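Local coordinates for flavin reductase domain protein (PDB 2QCK) that probably binds FMN and uses a reduced nicotinamide cofactor to reduce flavin, at the interface of chains A and B. Coordinates in Å, arbitrary orientation; residue numbers count along the deposited sequence, not the author numbering. Chains: chain A/B, Flavin reductase domain protein.

The interface of chains A and B. Residues chain A 46, 50, 52, 124, 135; chain B 128-129.
A:Arg52 meets both B:Glu129 and B:Phe128, pairing its charge with the first and lying over the ring of the second. The salt bridge to B:Glu129 runs through one guanidinium nitrogen. NH2 of A:Arg52 donates a hydrogen bond to the carboxylate oxygen OE1 of B:Glu129, 2.6 Å away, and the bond is strongly bent. OE1 accepts on its syn lone pair. OE2 of B:Glu129 lies 3.1 Å from NH2 of A:Arg52, close enough for a second hydrogen bond, so one nitrogen serves both carboxylate oxygens. Guanidinium and carboxylate are nearly coplanar, 5° apart, and meet edge to edge.

The same guanidinium makes a cation-pi contact. NE of A:Arg52 sits over the ring face of B:Phe128, 4.0 Å from the ring centroid. The planes are tilted by 37°, so this is not a parallel stack. A bend at chi3 (-136°) turns the arginine tip across the ring and toward the carboxylate.

Apolar groups of chain A receive the outer part of the ring. CG1 of A:Val135 meets CZ of B:Phe128 tip to tip at 3.8 Å. The A:Leu46 methyl CD2 lies 3.9 Å from CE1 of B:Phe128, with the two side chains at about a right angle. Selenomethionine A:Met124 brings its methyl CE to within 4.1 Å of CE2 of B:Phe128. An alanine in place of B:Phe128 would probably open a gap between these groups and leave the arginine without its aromatic support, freer to turn.

The phenylalanine and glutamate belong to a chain B loop between strands 116-127 and 131-143. The chain A surface combines strands 44-48, 51-58, 116-127 and 131-143. The patch, repeated with chains exchanged, is part of a two-fold symmetric homodimer interface and probably helps hold the subunits together.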
loop_
_atom_site.group_PDB
_atom_site.type_symbol
_atom_site.label_atom_id
_atom_site.label_comp_id
_atom_site.label_asym_id
_atom_site.label_seq_id
_atom_site.Cartn_x
_atom_site.Cartn_y
_atom_site.Cartn_z
ATOM N N LEU A 46 4.571 -7.179 4.311
ATOM C CA LEU A 46 4.058 -7.577 5.618
ATOM C C LEU A 46 5.136 -8.046 6.578
ATOM O O LEU A 46 5.223 -7.590 7.719
ATOM C CB LEU A 46 2.966 -8.661 5.472
ATOM C CG LEU A 46 2.376 -9.321 6.739
ATOM C CD1 LEU A 46 1.786 -8.310 7.744
ATOM C CD2 LEU A 46 1.344 -10.318 6.294
ATOM N N PRO A 50 8.961 -15.346 7.818
ATOM C CA PRO A 50 9.133 -15.511 6.400
ATOM C C PRO A 50 8.684 -14.229 5.692
ATOM O O PRO A 50 7.990 -13.379 6.297
ATOM C CB PRO A 50 8.191 -16.661 6.077
ATOM C CG PRO A 50 7.107 -16.524 7.119
ATOM C CD PRO A 50 7.890 -16.219 8.335
ATOM N N ARG A 52 6.531 -12.024 3.464
ATOM C CA ARG A 52 5.133 -11.953 3.042
ATOM C C ARG A 52 4.754 -10.563 2.562
ATOM O O ARG A 52 5.303 -9.580 2.999
ATOM C CB ARG A 52 4.176 -12.297 4.184
ATOM C CG ARG A 52 4.488 -13.510 5.035
ATOM C CD ARG A 52 3.293 -13.786 5.926
ATOM N NE ARG A 52 3.647 -14.092 7.310
ATOM C CZ ARG A 52 3.970 -15.297 7.756
ATOM N NH1 ARG A 52 4.007 -16.338 6.935
ATOM N NH2 ARG A 52 4.261 -15.465 9.030
HETATM N N MSE A 124 -4.113 -17.191 2.688
HETATM C CA MSE A 124 -5.509 -17.048 2.992
HETATM C C MSE A 124 -5.953 -15.769 2.330
HETATM O O MSE A 124 -5.126 -14.889 2.028
HETATM C CB MSE A 124 -5.647 -16.834 4.517
HETATM C CG MSE A 124 -5.003 -15.386 4.888
HETATM SE SE MSE A 124 -4.298 -15.689 6.467
HETATM C CE MSE A 124 -2.828 -16.923 6.086
ATOM N N VAL A 135 -3.180 -12.412 1.628
ATOM C CA VAL A 135 -1.876 -12.575 2.286
ATOM C C VAL A 135 -1.066 -13.646 1.570
ATOM O O VAL A 135 -1.550 -14.745 1.369
ATOM C CB VAL A 135 -2.028 -13.030 3.766
ATOM C CG1 VAL A 135 -0.608 -13.202 4.454
ATOM C CG2 VAL A 135 -2.923 -12.084 4.519
ATOM N N PHE B 128 0.607 -12.372 12.740
ATOM C CA PHE B 128 1.580 -13.409 12.524
ATOM C C PHE B 128 2.613 -13.324 13.657
ATOM O O PHE B 128 2.346 -12.758 14.745
ATOM C CB PHE B 128 2.154 -13.297 11.092
ATOM C CG PHE B 128 1.105 -13.484 10.014
ATOM C CD1 PHE B 128 0.289 -12.434 9.629
ATOM C CD2 PHE B 128 0.876 -14.737 9.462
ATOM C CE1 PHE B 128 -0.718 -12.616 8.693
ATOM C CE2 PHE B 128 -0.128 -14.928 8.514
ATOM C CZ PHE B 128 -0.936 -13.860 8.147
ATOM N N GLU B 129 3.792 -13.877 13.434
ATOM C CA GLU B 129 4.790 -13.922 14.506
ATOM C C GLU B 129 5.255 -12.531 14.890
ATOM O O GLU B 129 5.351 -12.204 16.050
ATOM C CB GLU B 129 6.007 -14.715 14.066
ATOM C CG GLU B 129 5.703 -16.100 13.490
ATOM C CD GLU B 129 5.379 -16.079 12.004
ATOM O OE1 GLU B 129 4.971 -15.022 11.533
ATOM O OE2 GLU B 129 5.544 -17.110 11.329
#